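Local coordinates for uncharacterized protein MJ0236 (Methanocaldococcus jannaschii DSM 2661, PDB 2PHP) that probably forms thiamine phosphate through its C-terminal ThiN domain, the part in this structure, while the N-terminal ThiD section of the full-length protein probably phosphorylates hydroxymethylpyrimidine, at residues B[13-18]-B[165-170]; B[116-121]-B[148-153]; B[27-32]-B[97-102]. One frame throughout, in Å; residues are numbered along the deposited sequence.

Contact 1 of 3, residues B[13-18]-B[165-170]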
ATOM      1  N   LYS B  13       4.188  -9.723  17.515  1.00 25.91           N
ATOM      2  CA  LYS B  13       3.525 -10.904  16.963  1.00 26.99           C
ATOM      3  C   LYS B  13       2.016 -10.913  17.250  1.00 26.93           C
ATOM      4  O   LYS B  13       1.221 -11.334  16.403  1.00 25.05           O
ATOM      5  CB  LYS B  13       4.144 -12.200  17.510  1.00 27.32           C
ATOM      6  CG  LYS B  13       5.490 -12.577  16.926  1.00 27.61           C
ATOM      7  CD  LYS B  13       5.870 -14.011  17.304  1.00 32.18           C
ATOM      8  CE  LYS B  13       7.338 -14.281  16.982  1.00 32.34           C
ATOM      9  NZ  LYS B  13       7.888 -15.438  17.732  1.00 32.40           N
ATOM     10  N   ASN B  14       1.624 -10.452  18.437  1.00 24.94           N
ATOM     11  CA  ASN B  14       0.210 -10.418  18.796  1.00 25.18           C
ATOM     12  C   ASN B  14      -0.528  -9.409  17.926  1.00 24.59           C
ATOM     13  O   ASN B  14      -1.590  -9.704  17.387  1.00 24.08           O
ATOM     14  CB  ASN B  14       0.029 -10.058  20.271  1.00 24.36           C
ATOM     15  CG  ASN B  14       0.487 -11.160  21.192  1.00 29.32           C
ATOM     16  OD1 ASN B  14       0.433 -12.340  20.834  1.00 29.08           O
ATOM     17  ND2 ASN B  14       0.924 -10.790  22.393  1.00 31.29           N
ATOM     18  N   LEU B  15       0.043  -8.218  17.791  1.00 24.72           N
ATOM     19  CA  LEU B  15      -0.567  -7.176  16.968  1.00 25.33           C
ATOM     20  C   LEU B  15      -0.678  -7.620  15.511  1.00 26.73           C
ATOM     21  O   LEU B  15      -1.712  -7.422  14.865  1.00 27.07           O
ATOM     22  CB  LEU B  15       0.251  -5.885  17.056  1.00 23.34           C
ATOM     23  CG  LEU B  15      -0.042  -5.053  18.306  1.00 22.87           C
ATOM     24  CD1 LEU B  15       1.044  -4.019  18.539  1.00 21.46           C
ATOM     25  CD2 LEU B  15      -1.401  -4.397  18.132  1.00 22.15           C
ATOM     26  N   SER B  16       0.394  -8.218  14.999  1.00 25.81           N
ATOM     27  CA  SER B  16       0.428  -8.694  13.625  1.00 26.32           C
ATOM     28  C   SER B  16      -0.654  -9.737  13.358  1.00 27.39           C
ATOM     29  O   SER B  16      -1.335  -9.683  12.328  1.00 26.17           O
ATOM     30  CB  SER B  16       1.799  -9.285  13.313  1.00 24.90           C
ATOM     31  OG  SER B  16       2.805  -8.295  13.436  1.00 29.12           O
ATOM     32  N   TYR B  17      -0.822 -10.687  14.275  1.00 25.98           N
ATOM     33  CA  TYR B  17      -1.842 -11.706  14.068  1.00 27.33           C
ATOM     34  C   TYR B  17      -3.232 -11.095  14.214  1.00 26.61           C
ATOM     35  O   TYR B  17      -4.155 -11.477  13.502  1.00 26.87           O
ATOM     36  CB  TYR B  17      -1.680 -12.868  15.059  1.00 27.36           C
ATOM     37  CG  TYR B  17      -2.662 -13.982  14.787  1.00 29.91           C
ATOM     38  CD1 TYR B  17      -2.629 -14.686  13.581  1.00 31.77           C
ATOM     39  CD2 TYR B  17      -3.650 -14.309  15.711  1.00 30.41           C
ATOM     40  CE1 TYR B  17      -3.561 -15.687  13.301  1.00 32.14           C
ATOM     41  CE2 TYR B  17      -4.584 -15.305  15.444  1.00 31.88           C
ATOM     42  CZ  TYR B  17      -4.533 -15.986  14.239  1.00 33.69           C
ATOM     43  OH  TYR B  17      -5.468 -16.956  13.965  1.00 36.63           O
ATOM     44  N   ALA B  18      -3.380 -10.148  15.136  1.00 25.56           N
ATOM     45  CA  ALA B  18      -4.668  -9.492  15.329  1.00 25.76           C
ATOM     46  C   ALA B  18      -5.096  -8.817  14.029  1.00 28.27           C
ATOM     47  O   ALA B  18      -6.273  -8.852  13.671  1.00 29.06           O
ATOM     48  CB  ALA B  18      -4.576  -8.457  16.445  1.00 23.15           C
ATOM     49  N   ARG B 165      -6.528  -8.335  27.301  1.00 29.72           N
ATOM     50  CA  ARG B 165      -5.188  -8.725  27.734  1.00 31.41           C
ATOM     51  C   ARG B 165      -4.139  -8.522  26.647  1.00 30.54           C
ATOM     52  O   ARG B 165      -3.003  -8.138  26.940  1.00 31.01           O
ATOM     53  CB  ARG B 165      -5.195 -10.180  28.218  1.00 34.08           C
ATOM     54  CG  ARG B 165      -6.087 -10.390  29.437  1.00 40.55           C
ATOM     55  CD  ARG B 165      -5.549 -11.453  30.376  1.00 45.64           C
ATOM     56  NE  ARG B 165      -6.620 -12.138  31.091  1.00 51.80           N
ATOM     57  CZ  ARG B 165      -7.743 -12.575  30.522  1.00 55.56           C
ATOM     58  NH1 ARG B 165      -7.945 -12.405  29.216  1.00 56.13           N
ATOM     59  NH2 ARG B 165      -8.678 -13.165  31.259  1.00 56.86           N
ATOM     60  N   ASP B 166      -4.514  -8.794  25.401  1.00 29.67           N
ATOM     61  CA  ASP B 166      -3.622  -8.591  24.264  1.00 28.59           C
ATOM     62  C   ASP B 166      -4.444  -8.277  23.022  1.00 28.39           C
ATOM     63  O   ASP B 166      -5.673  -8.418  23.023  1.00 26.93           O
ATOM     64  CB  ASP B 166      -2.714  -9.805  24.017  1.00 29.81           C
ATOM     65  CG  ASP B 166      -3.485 -11.089  23.814  1.00 30.66           C
ATOM     66  OD1 ASP B 166      -4.433 -11.113  22.992  1.00 31.60           O
ATOM     67  OD2 ASP B 166      -3.125 -12.085  24.473  1.00 33.09           O
ATOM     68  N   ALA B 167      -3.762  -7.843  21.966  1.00 27.18           N
ATOM     69  CA  ALA B 167      -4.428  -7.459  20.729  1.00 28.27           C
ATOM     70  C   ALA B 167      -5.346  -8.526  20.134  1.00 27.99           C
ATOM     71  O   ALA B 167      -6.397  -8.199  19.584  1.00 27.81           O
ATOM     72  CB  ALA B 167      -3.389  -7.023  19.690  1.00 25.97           C
ATOM     73  N   ILE B 168      -4.945  -9.790  20.232  1.00 27.95           N
ATOM     74  CA  ILE B 168      -5.749 -10.871  19.683  1.00 29.75           C
ATOM     75  C   ILE B 168      -7.058 -11.005  20.445  1.00 31.20           C
ATOM     76  O   ILE B 168      -8.113 -11.223  19.850  1.00 31.52           O
ATOM     77  CB  ILE B 168      -5.004 -12.221  19.736  1.00 30.67           C
ATOM     78  CG1 ILE B 168      -3.673 -12.112  18.984  1.00 29.87           C
ATOM     79  CG2 ILE B 168      -5.872 -13.313  19.105  1.00 28.74           C
ATOM     80  CD1 ILE B 168      -2.811 -13.368  19.036  1.00 28.88           C
ATOM     81  N   GLU B 169      -6.989 -10.864  21.764  1.00 31.69           N
ATOM     82  CA  GLU B 169      -8.179 -10.959  22.588  1.00 33.64           C
ATOM     83  C   GLU B 169      -9.122  -9.807  22.246  1.00 32.99           C
ATOM     84  O   GLU B 169     -10.340  -9.974  22.224  1.00 31.22           O
ATOM     85  CB  GLU B 169      -7.812 -10.896  24.068  1.00 35.83           C
ATOM     86  CG  GLU B 169      -8.933 -11.374  24.974  1.00 42.13           C
ATOM     87  CD  GLU B 169      -8.567 -11.322  26.442  1.00 43.97           C
ATOM     88  OE1 GLU B 169      -8.528 -10.204  27.007  1.00 42.68           O
ATOM     89  OE2 GLU B 169      -8.314 -12.400  27.027  1.00 45.21           O
ATOM     90  N   VAL B 170      -8.547  -8.638  21.976  1.00 29.98           N
ATOM     91  CA  VAL B 170      -9.341  -7.470  21.633  1.00 30.19           C
ATOM     92  C   VAL B 170     -10.080  -7.684  20.309  1.00 30.36           C
ATOM     93  O   VAL B 170     -11.275  -7.392  20.195  1.00 30.01           O
ATOM     94  CB  VAL B 170      -8.455  -6.214  21.534  1.00 27.84           C
ATOM     95  CG1 VAL B 170      -9.229  -5.071  20.883  1.00 28.01           C
ATOM     96  CG2 VAL B 170      -8.000  -5.803  22.921  1.00 28.16           C
TER
HETATM   97  O   HOH W   1       0.225 -12.336  24.587  1.00 49.14           O

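Contact 2 of 3, residues B[116-121]-B[148-153]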
ATOM      1  N   SER B 116     -18.595   0.490  30.564  1.00 37.00           N
ATOM      2  CA  SER B 116     -18.496   1.659  31.416  1.00 37.12           C
ATOM      3  C   SER B 116     -18.251   2.846  30.492  1.00 37.73           C
ATOM      4  O   SER B 116     -18.006   2.667  29.298  1.00 38.07           O
ATOM      5  CB  SER B 116     -17.352   1.502  32.418  1.00 36.19           C
ATOM      6  OG  SER B 116     -17.329   2.591  33.321  1.00 36.65           O
ATOM      7  N   SER B 117     -18.308   4.057  31.030  1.00 37.75           N
ATOM      8  CA  SER B 117     -18.117   5.235  30.198  1.00 38.97           C
ATOM      9  C   SER B 117     -17.712   6.489  30.970  1.00 38.77           C
ATOM     10  O   SER B 117     -17.487   6.447  32.179  1.00 38.68           O
ATOM     11  CB  SER B 117     -19.409   5.505  29.431  1.00 38.50           C
ATOM     12  OG  SER B 117     -20.488   5.659  30.336  1.00 39.47           O
ATOM     13  N   PHE B 118     -17.609   7.598  30.243  1.00 39.10           N
ATOM     14  CA  PHE B 118     -17.263   8.897  30.811  1.00 39.94           C
ATOM     15  C   PHE B 118     -17.896   9.979  29.939  1.00 40.66           C
ATOM     16  O   PHE B 118     -18.246   9.726  28.781  1.00 40.40           O
ATOM     17  CB  PHE B 118     -15.736   9.081  30.887  1.00 39.39           C
ATOM     18  CG  PHE B 118     -15.066   9.199  29.550  1.00 39.90           C
ATOM     19  CD1 PHE B 118     -15.001  10.424  28.889  1.00 40.51           C
ATOM     20  CD2 PHE B 118     -14.503   8.083  28.944  1.00 38.96           C
ATOM     21  CE1 PHE B 118     -14.381  10.532  27.640  1.00 39.84           C
ATOM     22  CE2 PHE B 118     -13.885   8.180  27.701  1.00 38.66           C
ATOM     23  CZ  PHE B 118     -13.824   9.407  27.046  1.00 39.32           C
ATOM     24  N   ASP B 119     -18.033  11.177  30.499  1.00 41.43           N
ATOM     25  CA  ASP B 119     -18.659  12.301  29.806  1.00 43.02           C
ATOM     26  C   ASP B 119     -17.668  13.423  29.537  1.00 42.16           C
ATOM     27  O   ASP B 119     -17.178  14.054  30.471  1.00 42.37           O
ATOM     28  CB  ASP B 119     -19.807  12.853  30.660  1.00 45.66           C
ATOM     29  CG  ASP B 119     -20.648  13.887  29.923  1.00 47.42           C
ATOM     30  OD1 ASP B 119     -20.100  14.627  29.080  1.00 48.37           O
ATOM     31  OD2 ASP B 119     -21.864  13.966  30.197  1.00 49.65           O
ATOM     32  N   ARG B 120     -17.395  13.687  28.262  1.00 41.62           N
ATOM     33  CA  ARG B 120     -16.452  14.738  27.893  1.00 43.22           C
ATOM     34  C   ARG B 120     -16.812  16.088  28.512  1.00 44.25           C
ATOM     35  O   ARG B 120     -15.931  16.903  28.777  1.00 44.03           O
ATOM     36  CB  ARG B 120     -16.350  14.863  26.361  1.00 41.67           C
ATOM     37  CG  ARG B 120     -15.503  13.756  25.702  1.00 41.73           C
ATOM     38  CD  ARG B 120     -15.614  13.784  24.176  1.00 39.22           C
ATOM     39  NE  ARG B 120     -14.854  12.717  23.525  1.00 37.14           N
ATOM     40  CZ  ARG B 120     -13.535  12.736  23.333  1.00 34.75           C
ATOM     41  NH1 ARG B 120     -12.812  13.770  23.731  1.00 31.58           N
ATOM     42  NH2 ARG B 120     -12.936  11.706  22.747  1.00 34.17           N
ATOM     43  N   LYS B 121     -18.099  16.320  28.763  1.00 45.38           N
ATOM     44  CA  LYS B 121     -18.524  17.583  29.365  1.00 47.67           C
ATOM     45  C   LYS B 121     -18.088  17.707  30.830  1.00 48.63           C
ATOM     46  O   LYS B 121     -17.960  18.814  31.346  1.00 49.31           O
ATOM     47  CB  LYS B 121     -20.039  17.738  29.296  1.00 47.86           C
ATOM     48  CG  LYS B 121     -20.624  17.730  27.909  1.00 49.11           C
ATOM     49  CD  LYS B 121     -22.119  17.999  27.958  1.00 52.07           C
ATOM     50  CE  LYS B 121     -22.914  16.906  28.688  1.00 53.74           C
ATOM     51  NZ  LYS B 121     -22.589  16.731  30.137  1.00 53.66           N
ATOM     52  N   ILE B 148     -15.195   0.820  27.045  1.00 29.63           N
ATOM     53  CA  ILE B 148     -15.230   2.158  27.591  1.00 29.91           C
ATOM     54  C   ILE B 148     -15.659   3.002  26.396  1.00 31.39           C
ATOM     55  O   ILE B 148     -14.964   3.066  25.380  1.00 30.60           O
ATOM     56  CB  ILE B 148     -13.848   2.631  28.088  1.00 30.67           C
ATOM     57  CG1 ILE B 148     -13.428   1.820  29.317  1.00 30.03           C
ATOM     58  CG2 ILE B 148     -13.906   4.104  28.456  1.00 30.37           C
ATOM     59  CD1 ILE B 148     -12.133   2.276  29.930  1.00 32.53           C
ATOM     60  N   TYR B 149     -16.825   3.623  26.501  1.00 32.20           N
ATOM     61  CA  TYR B 149     -17.323   4.438  25.409  1.00 32.31           C
ATOM     62  C   TYR B 149     -17.666   5.809  25.944  1.00 32.13           C
ATOM     63  O   TYR B 149     -17.666   6.026  27.148  1.00 33.01           O
ATOM     64  CB  TYR B 149     -18.569   3.782  24.801  1.00 34.54           C
ATOM     65  CG  TYR B 149     -19.848   3.967  25.602  1.00 36.69           C
ATOM     66  CD1 TYR B 149     -20.607   5.135  25.484  1.00 38.37           C
ATOM     67  CD2 TYR B 149     -20.306   2.973  26.469  1.00 38.51           C
ATOM     68  CE1 TYR B 149     -21.790   5.306  26.206  1.00 37.93           C
ATOM     69  CE2 TYR B 149     -21.488   3.135  27.195  1.00 37.37           C
ATOM     70  CZ  TYR B 149     -22.225   4.303  27.058  1.00 39.48           C
ATOM     71  OH  TYR B 149     -23.393   4.465  27.772  1.00 38.88           O
ATOM     72  N   ASP B 150     -17.923   6.740  25.037  1.00 31.76           N
ATOM     73  CA  ASP B 150     -18.327   8.081  25.416  1.00 32.74           C
ATOM     74  C   ASP B 150     -19.177   8.592  24.260  1.00 34.38           C
ATOM     75  O   ASP B 150     -18.965   8.206  23.105  1.00 34.20           O
ATOM     76  CB  ASP B 150     -17.115   8.985  25.696  1.00 32.61           C
ATOM     77  CG  ASP B 150     -16.462   9.521  24.432  1.00 34.38           C
ATOM     78  OD1 ASP B 150     -15.817   8.736  23.707  1.00 34.74           O
ATOM     79  OD2 ASP B 150     -16.602  10.734  24.174  1.00 32.16           O
ATOM     80  N   ARG B 151     -20.154   9.439  24.570  1.00 34.66           N
ATOM     81  CA  ARG B 151     -21.063   9.942  23.553  1.00 36.04           C
ATOM     82  C   ARG B 151     -20.550  11.108  22.709  1.00 36.08           C
ATOM     83  O   ARG B 151     -21.311  11.720  21.949  1.00 34.95           O
ATOM     84  CB  ARG B 151     -22.411  10.281  24.202  1.00 39.00           C
ATOM     85  CG  ARG B 151     -23.084   9.060  24.831  1.00 44.27           C
ATOM     86  CD  ARG B 151     -24.609   9.204  24.953  1.00 51.13           C
ATOM     87  NE  ARG B 151     -25.060   9.497  26.318  1.00 56.17           N
ATOM     88  CZ  ARG B 151     -25.018  10.701  26.890  1.00 59.98           C
ATOM     89  NH1 ARG B 151     -24.547  11.749  26.219  1.00 61.85           N
ATOM     90  NH2 ARG B 151     -25.453  10.862  28.137  1.00 60.87           N
ATOM     91  N   GLY B 152     -19.258  11.397  22.824  1.00 34.57           N
ATOM     92  CA  GLY B 152     -18.676  12.471  22.039  1.00 35.59           C
ATOM     93  C   GLY B 152     -18.823  13.833  22.677  1.00 36.38           C
ATOM     94  O   GLY B 152     -19.132  13.944  23.861  1.00 37.67           O
ATOM     95  N   GLY B 153     -18.597  14.878  21.891  1.00 35.36           N
ATOM     96  CA  GLY B 153     -18.706  16.224  22.414  1.00 36.00           C
ATOM     97  C   GLY B 153     -18.414  17.232  21.331  1.00 37.05           C
ATOM     98  O   GLY B 153     -18.400  16.896  20.142  1.00 36.64           O
TER
HETATM   99  O   HOH W   2     -20.360  10.054  27.235  1.00 33.90           O
HETATM  100  O   HOH W   3     -14.870  10.126  21.520  1.00 27.50           O

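Contact 3 of 3, residues B[27-32]-B[97-102]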
ATOM      1  N   PHE B  27     -15.242  -5.824   8.684  1.00 43.60           N
ATOM      2  CA  PHE B  27     -15.183  -4.759   9.674  1.00 40.94           C
ATOM      3  C   PHE B  27     -15.730  -3.463   9.085  1.00 40.30           C
ATOM      4  O   PHE B  27     -15.152  -2.887   8.161  1.00 41.58           O
ATOM      5  CB  PHE B  27     -13.724  -4.606  10.130  1.00 40.09           C
ATOM      6  CG  PHE B  27     -13.505  -3.548  11.181  1.00 39.11           C
ATOM      7  CD1 PHE B  27     -14.280  -3.509  12.334  1.00 37.05           C
ATOM      8  CD2 PHE B  27     -12.493  -2.603  11.023  1.00 37.68           C
ATOM      9  CE1 PHE B  27     -14.052  -2.541  13.319  1.00 36.49           C
ATOM     10  CE2 PHE B  27     -12.257  -1.632  12.002  1.00 36.00           C
ATOM     11  CZ  PHE B  27     -13.038  -1.602  13.150  1.00 35.20           C
ATOM     12  N   THR B  28     -16.861  -3.017   9.614  1.00 37.31           N
ATOM     13  CA  THR B  28     -17.488  -1.798   9.132  1.00 36.61           C
ATOM     14  C   THR B  28     -17.616  -0.789  10.261  1.00 34.90           C
ATOM     15  O   THR B  28     -18.003   0.358  10.043  1.00 33.89           O
ATOM     16  CB  THR B  28     -18.893  -2.091   8.560  1.00 38.22           C
ATOM     17  OG1 THR B  28     -19.729  -2.613   9.602  1.00 37.48           O
ATOM     18  CG2 THR B  28     -18.802  -3.111   7.418  1.00 36.16           C
ATOM     19  N   LEU B  29     -17.292  -1.224  11.472  1.00 31.08           N
ATOM     20  CA  LEU B  29     -17.367  -0.346  12.632  1.00 29.97           C
ATOM     21  C   LEU B  29     -16.165   0.614  12.682  1.00 29.04           C
ATOM     22  O   LEU B  29     -15.468   0.719  13.695  1.00 28.21           O
ATOM     23  CB  LEU B  29     -17.453  -1.198  13.904  1.00 27.85           C
ATOM     24  CG  LEU B  29     -18.790  -1.923  14.153  1.00 30.83           C
ATOM     25  CD1 LEU B  29     -18.699  -2.815  15.395  1.00 29.52           C
ATOM     26  CD2 LEU B  29     -19.893  -0.906  14.329  1.00 29.65           C
ATOM     27  N   ILE B  30     -15.944   1.317  11.572  1.00 27.84           N
ATOM     28  CA  ILE B  30     -14.839   2.270  11.454  1.00 27.37           C
ATOM     29  C   ILE B  30     -15.294   3.711  11.657  1.00 25.94           C
ATOM     30  O   ILE B  30     -16.131   4.224  10.907  1.00 27.73           O
ATOM     31  CB  ILE B  30     -14.160   2.174  10.064  1.00 27.67           C
ATOM     32  CG1 ILE B  30     -13.665   0.744   9.835  1.00 26.84           C
ATOM     33  CG2 ILE B  30     -12.982   3.168   9.976  1.00 25.62           C
ATOM     34  CD1 ILE B  30     -13.299   0.445   8.408  1.00 29.55           C
ATOM     35  N   PRO B  31     -14.739   4.387  12.673  1.00 25.07           N
ATOM     36  CA  PRO B  31     -15.118   5.779  12.934  1.00 26.85           C
ATOM     37  C   PRO B  31     -14.540   6.700  11.862  1.00 29.21           C
ATOM     38  O   PRO B  31     -13.673   6.290  11.087  1.00 27.07           O
ATOM     39  CB  PRO B  31     -14.517   6.048  14.306  1.00 24.97           C
ATOM     40  CG  PRO B  31     -13.262   5.236  14.269  1.00 25.86           C
ATOM     41  CD  PRO B  31     -13.705   3.932  13.619  1.00 24.17           C
ATOM     42  N   GLU B  32     -15.020   7.938  11.823  1.00 29.82           N
ATOM     43  CA  GLU B  32     -14.547   8.904  10.844  1.00 32.20           C
ATOM     44  C   GLU B  32     -13.073   9.213  11.012  1.00 30.04           C
ATOM     45  O   GLU B  32     -12.393   9.537  10.041  1.00 30.91           O
ATOM     46  CB  GLU B  32     -15.363  10.198  10.919  1.00 32.58           C
ATOM     47  CG  GLU B  32     -16.726  10.057  10.298  1.00 40.80           C
ATOM     48  CD  GLU B  32     -16.638   9.464   8.902  1.00 47.37           C
ATOM     49  OE1 GLU B  32     -16.006  10.100   8.029  1.00 50.30           O
ATOM     50  OE2 GLU B  32     -17.189   8.358   8.680  1.00 49.52           O
HETATM   51  N   MSE B  97      -8.433  -1.150  21.165  1.00 28.08           N
HETATM   52  CA  MSE B  97      -8.762  -0.778  19.792  1.00 28.91           C
HETATM   53  C   MSE B  97     -10.004   0.100  19.828  1.00 28.34           C
HETATM   54  O   MSE B  97     -10.974  -0.239  20.509  1.00 29.75           O
HETATM   55  CB  MSE B  97      -9.059  -2.015  18.947  1.00 29.06           C
HETATM   56  CG  MSE B  97      -9.577  -1.669  17.564  1.00 34.03           C
HETATM   57 SE   MSE B  97      -9.800  -3.221  16.448  1.00 43.85          SE
HETATM   58  CE  MSE B  97     -10.116  -2.366  14.741  1.00 36.37           C
ATOM     59  N   ASN B  98      -9.986   1.222  19.113  1.00 26.14           N
ATOM     60  CA  ASN B  98     -11.157   2.090  19.093  1.00 27.21           C
ATOM     61  C   ASN B  98     -11.998   1.769  17.867  1.00 28.98           C
ATOM     62  O   ASN B  98     -11.456   1.571  16.781  1.00 30.02           O
ATOM     63  CB  ASN B  98     -10.755   3.568  19.094  1.00 27.38           C
ATOM     64  CG  ASN B  98      -9.996   3.979  17.841  1.00 28.44           C
ATOM     65  OD1 ASN B  98      -8.887   3.502  17.585  1.00 26.55           O
ATOM     66  ND2 ASN B  98     -10.594   4.870  17.051  1.00 27.12           N
ATOM     67  N   ILE B  99     -13.316   1.690  18.051  1.00 28.83           N
ATOM     68  CA  ILE B  99     -14.232   1.399  16.951  1.00 27.36           C
ATOM     69  C   ILE B  99     -15.407   2.372  16.958  1.00 27.61           C
ATOM     70  O   ILE B  99     -15.640   3.080  17.945  1.00 26.56           O
ATOM     71  CB  ILE B  99     -14.773  -0.047  17.019  1.00 29.11           C
ATOM     72  CG1 ILE B  99     -15.690  -0.215  18.230  1.00 27.20           C
ATOM     73  CG2 ILE B  99     -13.611  -1.031  17.104  1.00 27.49           C
ATOM     74  CD1 ILE B  99     -16.276  -1.617  18.338  1.00 30.51           C
ATOM     75  N   LYS B 100     -16.131   2.417  15.849  1.00 26.83           N
ATOM     76  CA  LYS B 100     -17.255   3.324  15.722  1.00 29.32           C
ATOM     77  C   LYS B 100     -18.317   3.107  16.803  1.00 29.22           C
ATOM     78  O   LYS B 100     -18.618   1.976  17.200  1.00 27.23           O
ATOM     79  CB  LYS B 100     -17.865   3.181  14.334  1.00 30.74           C
ATOM     80  CG  LYS B 100     -18.993   4.138  14.041  1.00 35.26           C
ATOM     81  CD  LYS B 100     -19.662   3.777  12.726  1.00 38.49           C
ATOM     82  CE  LYS B 100     -20.705   4.812  12.335  1.00 38.51           C
ATOM     83  NZ  LYS B 100     -21.383   4.397  11.081  1.00 43.02           N
ATOM     84  N   TYR B 101     -18.875   4.212  17.283  1.00 30.87           N
ATOM     85  CA  TYR B 101     -19.893   4.183  18.321  1.00 33.16           C
ATOM     86  C   TYR B 101     -21.311   4.089  17.769  1.00 33.00           C
ATOM     87  O   TYR B 101     -21.589   4.570  16.679  1.00 31.01           O
ATOM     88  CB  TYR B 101     -19.784   5.445  19.172  1.00 34.54           C
ATOM     89  CG  TYR B 101     -20.972   5.663  20.079  1.00 39.74           C
ATOM     90  CD1 TYR B 101     -21.054   5.031  21.323  1.00 41.48           C
ATOM     91  CD2 TYR B 101     -22.015   6.509  19.701  1.00 40.76           C
ATOM     92  CE1 TYR B 101     -22.137   5.244  22.168  1.00 43.41           C
ATOM     93  CE2 TYR B 101     -23.103   6.730  20.536  1.00 42.74           C
ATOM     94  CZ  TYR B 101     -23.157   6.097  21.770  1.00 45.25           C
ATOM     95  OH  TYR B 101     -24.216   6.338  22.619  1.00 46.70           O
ATOM     96  N   ASP B 102     -22.203   3.481  18.546  1.00 33.64           N
ATOM     97  CA  ASP B 102     -23.615   3.347  18.176  1.00 34.77           C
ATOM     98  C   ASP B 102     -24.422   3.014  19.432  1.00 35.64           C
ATOM     99  O   ASP B 102     -24.199   1.979  20.059  1.00 34.45           O
ATOM    100  CB  ASP B 102     -23.805   2.251  17.126  1.00 35.82           C
ATOM    101  CG  ASP B 102     -25.269   2.065  16.728  1.00 38.43           C
ATOM    102  OD1 ASP B 102     -26.103   1.741  17.605  1.00 38.77           O
ATOM    103  OD2 ASP B 102     -25.588   2.238  15.536  1.00 37.53           O
TER

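Contact 1 of 3, residues B[13-18]-B[165-170]
Helix 8-22 meets the first turn of helix 167-185 here, and the packing is close because two alanines face each other. Ala18 CB lies 3.7 Å from Ala167 CB. Leu15 joins from the same helix: its CG sits beside the backbone N (chi1 -81°), and CD2 turns back to 3.6 Å from Ala167 CB. Ile168 CG1 stands beside its own backbone N, and the extended chain (chi2 177°) carries CD1 between two groups. Ile168 CD1 reaches the edge of the Tyr17 ring, 3.6 Å from Tyr17 CD2. Ile168 CD1 also comes 3.8 Å from Asn14 OD1. The Tyr17 side chain, with CG anti to the backbone N (chi1 -176°), crosses Ile168 at about a right angle. Asp166 is the N-cap of the second helix. Its CG takes the crowded position between N and the carbonyl carbon, and Asp166 OD1 accepts from Glu169 N at 2.8 Å. Water 1 weakly joins Asn14 ND2 and Asp166 OD2. Glu39 of strand 37-40 binds both Asn14 ND2 and Ala167 N. No direct hydrogen bond links the segments. This apolar helix pairing has a polar margin, where the negative Asp166 and Glu39 would probably interact favourably with the dipole of helix 167-185.

Contact 2 of 3, residues B[116-121]-B[148-153]
The Phe118 ring carries Asp150 CB over one face, 3.7 Å from the ring centroid and displaced toward the rim. Ile148 CG2 stands at the ring edge, near CD2. Phe118 and Asp150 run side by side in the same direction, and the carboxylate plane is within 5° of the ring plane. Both have CG in the crowded position between N and the carbonyl carbon, which brings them alongside. The Tyr149 ring has Ser117 CB over the centre of one face, 3.8 Å from its centroid, a CH-pi contact. The Arg120 guanidinium has Asp150 OD2 and water 3 at its edge, its plane 61° from the carboxylate. Its chain is extended from CG to NE, and Arg120 NE makes a salt bridge to Asp150 OD2 at 2.7 Å, although the hydrogen bond is bent and weak. Asp150 OD2 also accepts from Gly152 N at 3.1 Å, closing an Asx turn. Asp150 OD1 pairs with Arg161 and accepts a hydrogen bond from water 3, which Arg120 NH2 also binds. These positive neighbours would be expected to keep Asp150 ionised. The backbones pair as parallel strands: Tyr149 N donates to Ser116 O at 3.2 Å, and Phe118 N makes a weak bond to Tyr149 O. Farther on, water 2 bridges Phe118 O and Arg151 N. Strands 115-117 and 147-150 belong to a beta-alpha-beta unit. Its helix 129-141 packs on Phe118, Arg120 and Ile148, and strand 159-164 lines the other side of strand 147-150.

Contact 3 of 3, residues B[27-32]-B[97-102]
An inverse gamma turn centred on Leu29 brings the loop between helix 8-22 and strand 37-40 against the end of strand 95-100. Leu29 O accepts from Lys100 N at 2.8 Å. The N-H points straight at the oxygen (180°), but the donor stands well above the carbonyl plane. This is the one hydrogen bond between the segments, and apolar contacts lie beside it. Phe27 and Met97, a selenomethionine, meet tip to tip. CG of each is anti to its backbone N, and the extended Met97 chain puts CE 3.4 Å from Phe27 CZ. Ile99 CG2 lies at the edge of the same ring, 4.0 Å from Phe27 CZ. Leu29 and Ile99 run side by side, with CD1 of each 4.0 Å apart. Pro31 lays CD 3.6 Å from Lys100 N and crosses Asn98, whose ND2 is near its CG. The Asn98 amide binds back to the same loop, with OD1 accepting from Asn36 N and ND2 donating to Gly34 O. Leu29 also packs on Ile177 and Tyr181 of helix 167-185. The loop thus folds across the end of a strand in the mixed sheet, with a helix packed on it, as in an alpha/beta fold.

How the contacts relate
All three contacts lie in the ThiN domain and attach to its central mixed sheet. Contact 1 closes the longest chain loop, and contacts 2 and 3 are both nested inside it, one after the other. Contacts 1 and 2 are on opposite sides of the chain's centre, with centres about 25 Å apart and no touch. Contact 3 connects to both. Its centre is about 18 Å from that of contact 1, which it meets where Met97 CB packs 3.6 Å from Val170 CG1. Its centre is about 15 Å from that of contact 2, where Tyr101 CE1 lies 3.7 Å from Tyr149 CD1. Their relation to the synthase active site is not established.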